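Teicoplanin pseudoaglycone deacetylases Orf2 (Actinoplanes teichomyceticus, PDB 3DFF) acts as a zinc-dependent deacetylase on teicoplanin pseudoaglycone, probably hydrolysing an amide-linked acetyl group during biosynthesis of the antibiotic. Local coordinates at residues G46-Y52 / P67-V72; A56-H60 / S98-K102. Numbering follows the deposited sequence.

Contact 1: G46-Y52 / P67-V72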
ATOM      1  N   GLY A  46      -0.692   5.437 -11.492  1.00 17.61           N
ATOM      2  CA  GLY A  46      -1.069   5.926 -12.828  1.00 18.37           C
ATOM      3  C   GLY A  46      -0.639   7.359 -13.049  1.00 18.95           C
ATOM      4  O   GLY A  46      -0.763   8.203 -12.152  1.00 18.36           O
ATOM      5  N   ALA A  47      -0.099   7.622 -14.244  1.00 19.92           N
ATOM      6  CA  ALA A  47       0.364   8.951 -14.621  1.00 20.44           C
ATOM      7  C   ALA A  47      -0.751   9.977 -14.518  1.00 21.54           C
ATOM      8  O   ALA A  47      -1.882   9.726 -14.917  1.00 21.09           O
ATOM      9  CB  ALA A  47       0.900   8.912 -16.030  1.00 20.91           C
ATOM     10  N   ALA A  48      -0.424  11.141 -13.981  1.00 22.94           N
ATOM     11  CA  ALA A  48      -1.388  12.213 -13.872  1.00 25.14           C
ATOM     12  C   ALA A  48      -0.765  13.495 -14.400  1.00 26.37           C
ATOM     13  O   ALA A  48       0.454  13.688 -14.347  1.00 27.72           O
ATOM     14  CB  ALA A  48      -1.836  12.385 -12.422  1.00 24.69           C
ATOM     15  N   GLN A  49      -1.593  14.363 -14.954  1.00 27.88           N
ATOM     16  CA  GLN A  49      -1.079  15.625 -15.467  1.00 29.52           C
ATOM     17  C   GLN A  49      -2.042  16.741 -15.105  1.00 28.46           C
ATOM     18  O   GLN A  49      -3.199  16.465 -14.811  1.00 28.00           O
ATOM     19  CB  GLN A  49      -0.849  15.553 -16.983  1.00 29.26           C
ATOM     20  CG  GLN A  49      -2.072  15.234 -17.848  1.00 32.21           C
ATOM     21  CD  GLN A  49      -1.854  15.622 -19.320  1.00 32.53           C
ATOM     22  OE1 GLN A  49      -1.329  16.706 -19.629  1.00 36.75           O
ATOM     23  NE2 GLN A  49      -2.268  14.741 -20.232  1.00 36.37           N
ATOM     24  N   PRO A  50      -1.560  17.999 -15.099  1.00 28.95           N
ATOM     25  CA  PRO A  50      -2.480  19.098 -14.827  1.00 28.96           C
ATOM     26  C   PRO A  50      -3.613  19.147 -15.860  1.00 28.55           C
ATOM     27  O   PRO A  50      -3.465  18.607 -16.972  1.00 29.12           O
ATOM     28  CB  PRO A  50      -1.593  20.341 -14.955  1.00 29.14           C
ATOM     29  CG  PRO A  50      -0.208  19.850 -14.728  1.00 29.81           C
ATOM     30  CD  PRO A  50      -0.184  18.480 -15.321  1.00 29.25           C
ATOM     31  N   PRO A  51      -4.738  19.796 -15.510  1.00 27.47           N
ATOM     32  CA  PRO A  51      -5.000  20.496 -14.242  1.00 26.55           C
ATOM     33  C   PRO A  51      -5.192  19.584 -13.036  1.00 25.45           C
ATOM     34  O   PRO A  51      -5.862  18.549 -13.138  1.00 25.53           O
ATOM     35  CB  PRO A  51      -6.303  21.265 -14.521  1.00 26.10           C
ATOM     36  CG  PRO A  51      -6.498  21.205 -16.002  1.00 27.36           C
ATOM     37  CD  PRO A  51      -5.870  19.926 -16.441  1.00 27.57           C
ATOM     38  N   TYR A  52      -4.589  19.973 -11.909  1.00 23.99           N
ATOM     39  CA  TYR A  52      -4.773  19.273 -10.641  1.00 23.14           C
ATOM     40  C   TYR A  52      -5.796  20.004  -9.790  1.00 22.38           C
ATOM     41  O   TYR A  52      -5.950  21.220  -9.903  1.00 23.53           O
ATOM     42  CB  TYR A  52      -3.459  19.181  -9.849  1.00 23.09           C
ATOM     43  CG  TYR A  52      -2.344  18.398 -10.525  1.00 22.12           C
ATOM     44  CD1 TYR A  52      -2.518  17.058 -10.864  1.00 22.35           C
ATOM     45  CD2 TYR A  52      -1.113  18.997 -10.798  1.00 22.49           C
ATOM     46  CE1 TYR A  52      -1.496  16.340 -11.475  1.00 21.79           C
ATOM     47  CE2 TYR A  52      -0.089  18.297 -11.409  1.00 24.02           C
ATOM     48  CZ  TYR A  52      -0.280  16.969 -11.746  1.00 23.83           C
ATOM     49  OH  TYR A  52       0.742  16.271 -12.343  1.00 26.00           O
ATOM     50  N   PRO A  67       3.114  23.026  -6.953  1.00 24.84           N
ATOM     51  CA  PRO A  67       1.735  22.557  -7.151  1.00 24.96           C
ATOM     52  C   PRO A  67       1.521  21.788  -8.459  1.00 25.39           C
ATOM     53  O   PRO A  67       0.784  20.789  -8.468  1.00 25.26           O
ATOM     54  CB  PRO A  67       0.912  23.859  -7.153  1.00 24.72           C
ATOM     55  CG  PRO A  67       1.728  24.812  -6.337  1.00 25.85           C
ATOM     56  CD  PRO A  67       3.160  24.471  -6.649  1.00 25.05           C
ATOM     57  N   ASP A  68       2.152  22.228  -9.548  1.00 25.56           N
ATOM     58  CA  ASP A  68       1.900  21.622 -10.854  1.00 26.04           C
ATOM     59  C   ASP A  68       2.980  20.640 -11.329  1.00 25.76           C
ATOM     60  O   ASP A  68       2.975  20.224 -12.494  1.00 25.56           O
ATOM     61  CB  ASP A  68       1.656  22.700 -11.919  1.00 27.15           C
ATOM     62  CG  ASP A  68       0.273  23.329 -11.817  1.00 29.59           C
ATOM     63  OD1 ASP A  68      -0.621  22.764 -11.130  1.00 32.33           O
ATOM     64  OD2 ASP A  68       0.078  24.390 -12.450  1.00 32.59           O
ATOM     65  N   ASP A  69       3.887  20.262 -10.426  1.00 25.12           N
ATOM     66  CA  ASP A  69       4.932  19.280 -10.740  1.00 24.64           C
ATOM     67  C   ASP A  69       4.305  17.944 -11.102  1.00 24.33           C
ATOM     68  O   ASP A  69       3.169  17.640 -10.688  1.00 23.97           O
ATOM     69  CB  ASP A  69       5.876  19.077  -9.545  1.00 24.71           C
ATOM     70  CG  ASP A  69       6.992  20.115  -9.469  1.00 26.40           C
ATOM     71  OD1 ASP A  69       7.177  20.884 -10.438  1.00 28.68           O
ATOM     72  OD2 ASP A  69       7.686  20.161  -8.426  1.00 27.53           O
ATOM     73  N   ASP A  70       5.052  17.136 -11.854  1.00 23.42           N
ATOM     74  CA  ASP A  70       4.627  15.776 -12.183  1.00 22.49           C
ATOM     75  C   ASP A  70       4.956  14.889 -10.988  1.00 21.96           C
ATOM     76  O   ASP A  70       5.976  14.189 -10.967  1.00 20.80           O
ATOM     77  CB  ASP A  70       5.315  15.315 -13.482  1.00 22.86           C
ATOM     78  CG  ASP A  70       4.827  13.956 -13.976  1.00 24.19           C
ATOM     79  OD1 ASP A  70       4.155  13.231 -13.225  1.00 24.46           O
ATOM     80  OD2 ASP A  70       5.149  13.596 -15.136  1.00 25.73           O
ATOM     81  N   ALA A  71       4.073  14.937  -9.986  1.00 19.98           N
ATOM     82  CA  ALA A  71       4.279  14.246  -8.726  1.00 20.35           C
ATOM     83  C   ALA A  71       4.380  12.749  -8.896  1.00 19.37           C
ATOM     84  O   ALA A  71       5.176  12.108  -8.218  1.00 19.67           O
ATOM     85  CB  ALA A  71       3.175  14.599  -7.740  1.00 20.88           C
ATOM     86  N   VAL A  72       3.554  12.192  -9.780  1.00 18.89           N
ATOM     87  CA  VAL A  72       3.575  10.753  -9.996  1.00 18.37           C
ATOM     88  C   VAL A  72       4.962  10.322 -10.501  1.00 18.25           C
ATOM     89  O   VAL A  72       5.492   9.308 -10.039  1.00 17.64           O
ATOM     90  CB  VAL A  72       2.477  10.293 -10.979  1.00 18.61           C
ATOM     91  CG1 VAL A  72       2.624   8.791 -11.289  1.00 17.44           C
ATOM     92  CG2 VAL A  72       1.093  10.598 -10.408  1.00 18.88           C
TER
HETATM   93  O   HOH W   1       2.805  11.190 -14.507  1.00 21.67           O
HETATM   94  O   HOH W   2       1.820  13.588 -11.772  1.00 32.20           O
HETATM   95  O   HOH W   3      -3.136  22.435 -12.086  1.00 29.38           O
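The loop G46-Y52 is extended and runs antiparallel to P67-V72, with CA atoms 5.9 Å apart at A47 and V72 and 6.4 Å apart at P50 and D68. A cis peptide bond follows P50. In the other segment D70 is the centre of an inverse gamma turn, marked by a weak bond from A71 N to D69 O (2.9 Å), and the chain then enters helix 71-85.

Water does much of the polar joining. Water 2 donates to A48 O (2.9 Å) and D70 OD1 (2.8 Å), accepts from V72 N (3.0 Å) and is hydrogen-bonded to Y52 OH (2.9 Å). Water 1 links A48 N (3.3 Å) to D70 OD1 (2.8 Å), and water 3 links Y52 N (2.9 Å) to D68 OD1 (2.7 Å). The Y52 ring fills the space between, its edge facing the carbonyl of D68 (CE2 to D68 O, 3.8 Å). At the helical end V72 CG2 packs on A48 CB (4.0 Å) and lies 3.5 Å from G46 O.

D70 is the N-cap of helix 71-85, its OD1 bonding to L73 N. The loop is thus fastened to a capped helix start in the PIG-L fold, with the V72 side chain about 6 Å from that of D97, which is seen to bind zinc in this protein, though not in this model.

Contact 2: A56-H60 / S98-K102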
ATOM      1  N   ALA A  56      -5.054  18.287  -4.586  1.00 20.31           N
ATOM      2  CA  ALA A  56      -3.860  17.615  -5.102  1.00 19.78           C
ATOM      3  C   ALA A  56      -2.674  18.583  -5.076  1.00 19.11           C
ATOM      4  O   ALA A  56      -1.571  18.212  -4.651  1.00 19.97           O
ATOM      5  CB  ALA A  56      -4.108  17.099  -6.501  1.00 19.30           C
ATOM      6  N   GLN A  57      -2.923  19.829  -5.464  1.00 19.12           N
ATOM      7  CA  GLN A  57      -1.896  20.859  -5.411  1.00 19.24           C
ATOM      8  C   GLN A  57      -1.385  21.020  -3.995  1.00 20.53           C
ATOM      9  O   GLN A  57      -0.184  21.136  -3.800  1.00 20.52           O
ATOM     10  CB  GLN A  57      -2.424  22.191  -5.947  1.00 19.42           C
ATOM     11  CG  GLN A  57      -2.702  22.128  -7.422  1.00 18.90           C
ATOM     12  CD  GLN A  57      -3.242  23.416  -7.957  1.00 22.73           C
ATOM     13  OE1 GLN A  57      -2.648  24.478  -7.761  1.00 24.43           O
ATOM     14  NE2 GLN A  57      -4.365  23.341  -8.663  1.00 21.66           N
ATOM     15  N   ARG A  58      -2.286  21.003  -3.011  1.00 21.16           N
ATOM     16  CA  ARG A  58      -1.894  21.073  -1.599  0.50 22.21           C
ATOM     17  C   ARG A  58      -1.024  19.881  -1.194  1.00 21.79           C
ATOM     18  O   ARG A  58      -0.049  20.032  -0.447  1.00 22.38           O
ATOM     19  CB  ARG A  58      -3.134  21.166  -0.698  0.50 22.43           C
ATOM     20  CG  ARG A  58      -2.819  21.449   0.762  0.50 23.68           C
ATOM     21  CD  ARG A  58      -4.045  21.332   1.642  0.50 24.48           C
ATOM     22  NE  ARG A  58      -3.691  21.212   3.059  0.50 28.64           N
ATOM     23  CZ  ARG A  58      -3.584  20.057   3.715  0.50 29.86           C
ATOM     24  NH1 ARG A  58      -3.800  18.905   3.090  0.50 31.85           N
ATOM     25  NH2 ARG A  58      -3.264  20.051   5.003  0.50 29.98           N
HETATM   26  N   MSE A  59      -1.373  18.696  -1.681  1.00 21.23           N
HETATM   27  CA  MSE A  59      -0.594  17.498  -1.376  0.50 20.63           C
HETATM   28  C   MSE A  59       0.798  17.603  -1.971  1.00 20.43           C
HETATM   29  O   MSE A  59       1.793  17.239  -1.323  1.00 20.46           O
HETATM   30  CB  MSE A  59      -1.280  16.234  -1.900  0.50 21.18           C
HETATM   31  CG  MSE A  59      -2.496  15.799  -1.099  0.50 21.34           C
HETATM   32 SE   MSE A  59      -2.219  15.696   0.840  0.50 27.90          SE
HETATM   33  CE  MSE A  59      -0.330  15.140   0.912  0.50 23.45           C
ATOM     34  N   HIS A  60       0.867  18.100  -3.201  1.00 19.03           N
ATOM     35  CA  HIS A  60       2.162  18.249  -3.879  1.00 18.64           C
ATOM     36  C   HIS A  60       3.092  19.135  -3.061  1.00 19.33           C
ATOM     37  O   HIS A  60       4.277  18.832  -2.915  1.00 18.95           O
ATOM     38  CB  HIS A  60       1.987  18.781  -5.296  1.00 18.38           C
ATOM     39  CG  HIS A  60       1.248  17.831  -6.193  1.00 17.60           C
ATOM     40  ND1 HIS A  60       0.774  18.186  -7.433  1.00 19.03           N
ATOM     41  CD2 HIS A  60       0.905  16.533  -6.015  1.00 18.67           C
ATOM     42  CE1 HIS A  60       0.161  17.148  -7.982  1.00 18.18           C
ATOM     43  NE2 HIS A  60       0.241  16.129  -7.150  1.00 17.45           N
ATOM     44  N   SER A  98      -6.434   8.574  -5.514  1.00 18.22           N
ATOM     45  CA  SER A  98      -7.681   9.270  -5.140  1.00 18.54           C
ATOM     46  C   SER A  98      -7.618  10.781  -5.341  1.00 18.49           C
ATOM     47  O   SER A  98      -8.642  11.370  -5.681  1.00 18.79           O
ATOM     48  CB  SER A  98      -8.069   8.954  -3.697  1.00 19.37           C
ATOM     49  OG  SER A  98      -7.035   9.350  -2.812  1.00 24.01           O
ATOM     50  N   ILE A  99      -6.452  11.414  -5.162  1.00 17.24           N
ATOM     51  CA  ILE A  99      -6.389  12.882  -5.332  1.00 17.92           C
ATOM     52  C   ILE A  99      -6.487  13.347  -6.779  1.00 17.20           C
ATOM     53  O   ILE A  99      -6.611  14.552  -7.049  1.00 18.12           O
ATOM     54  CB  ILE A  99      -5.158  13.528  -4.656  1.00 17.93           C
ATOM     55  CG1 ILE A  99      -3.844  12.928  -5.209  1.00 16.71           C
ATOM     56  CG2 ILE A  99      -5.259  13.392  -3.159  1.00 18.88           C
ATOM     57  CD1 ILE A  99      -2.576  13.752  -4.791  1.00 19.44           C
ATOM     58  N   TYR A 100      -6.430  12.405  -7.719  1.00 16.46           N
ATOM     59  CA  TYR A 100      -6.483  12.774  -9.123  1.00 16.73           C
ATOM     60  C   TYR A 100      -7.768  12.321  -9.798  1.00 17.17           C
ATOM     61  O   TYR A 100      -7.986  12.679 -10.960  1.00 18.64           O
ATOM     62  CB  TYR A 100      -5.290  12.193  -9.905  1.00 17.94           C
ATOM     63  CG  TYR A 100      -3.934  12.545  -9.327  1.00 16.01           C
ATOM     64  CD1 TYR A 100      -3.541  13.896  -9.141  1.00 16.90           C
ATOM     65  CD2 TYR A 100      -3.038  11.541  -8.956  1.00 17.87           C
ATOM     66  CE1 TYR A 100      -2.298  14.214  -8.616  1.00 16.66           C
ATOM     67  CE2 TYR A 100      -1.778  11.862  -8.422  1.00 17.94           C
ATOM     68  CZ  TYR A 100      -1.424  13.192  -8.253  1.00 18.19           C
ATOM     69  OH  TYR A 100      -0.186  13.490  -7.704  1.00 18.66           O
ATOM     70  N   ARG A 101      -8.578  11.519  -9.100  1.00 17.97           N
ATOM     71  CA  ARG A 101      -9.757  10.931  -9.740  1.00 18.13           C
ATOM     72  C   ARG A 101     -10.934  11.899  -9.751  1.00 19.15           C
ATOM     73  O   ARG A 101     -11.057  12.758  -8.886  1.00 18.33           O
ATOM     74  CB  ARG A 101     -10.177   9.615  -9.072  1.00 17.84           C
ATOM     75  CG  ARG A 101      -9.124   8.501  -9.216  1.00 18.57           C
ATOM     76  CD  ARG A 101      -9.768   7.105  -9.099  1.00 18.64           C
ATOM     77  NE  ARG A 101     -10.418   6.808  -7.820  1.00 19.13           N
ATOM     78  CZ  ARG A 101      -9.768   6.390  -6.736  1.00 19.11           C
ATOM     79  NH1 ARG A 101      -8.450   6.284  -6.749  1.00 16.81           N
ATOM     80  NH2 ARG A 101     -10.424   6.110  -5.628  1.00 22.04           N
ATOM     81  N   LYS A 102     -11.805  11.725 -10.748  1.00 19.58           N
ATOM     82  CA  LYS A 102     -13.056  12.465 -10.849  1.00 21.01           C
ATOM     83  C   LYS A 102     -14.276  11.560 -10.681  1.00 21.74           C
ATOM     84  O   LYS A 102     -14.192  10.345 -10.916  1.00 22.24           O
ATOM     85  CB  LYS A 102     -13.150  13.151 -12.194  1.00 21.50           C
ATOM     86  CG  LYS A 102     -12.257  14.372 -12.292  1.00 23.75           C
ATOM     87  CD  LYS A 102     -12.448  15.060 -13.618  1.00 26.94           C
ATOM     88  CE  LYS A 102     -11.615  16.319 -13.712  1.00 27.96           C
ATOM     89  NZ  LYS A 102     -11.789  16.951 -15.048  1.00 32.01           N
TER
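I99 forms the apolar centre, its side chain directed at the inner face of helix 54-62: CD1 lies 4.1 Å from A56 CB and 4.0 Å from CB of M59, a selenomethionine whose side-chain end leads away. A56 CB also meets I99 O at 3.6 Å and Y100 CE1 at 4.0 Å, so the small alanine lets the loop come close, with the CA atoms of A56 and I99 5.4 Å apart. The helix comes from the region between strand 37-42 and helix 71-85 of the PIG-L fold, while S98-K102 directly follows D97, a residue seen to bind zinc in this protein and whose OD1 accepts a hydrogen bond from I99 N. At the polar edge H60 NE2 and Y100 OH form a hydrogen bond of 2.7 Å. Their rings meet rim to rim, centroids 5.7 Å apart and planes at 44°. On the side of the loop away from the helix, R101 makes a salt bridge with D163, another residue seen to bind zinc in this protein.

How the contacts relate
The four segments alternate along the chain, in the order 46-52, 56-60, 67-72, 98-102, so the two contacts interlock, their centres only about 8 Å apart. Helix 54-62 supplies one side of contact 2 and falls between the two segments of contact 1 in sequence; helix 71-85 follows it and begins within 67-72. Two hydrogen bonds join the contacts, P67 O to H60 ND1 (2.8 Å) and Y52 O to Q57 NE2 (2.9 Å), while A71 CB packs against Y100 OH (3.5 Å). Together they tie the connection after strand 37-42 to the loop after the outermost strand 89-92, beyond the C-terminal ends of these mixed-sheet neighbours, beside residues that bind zinc in this protein.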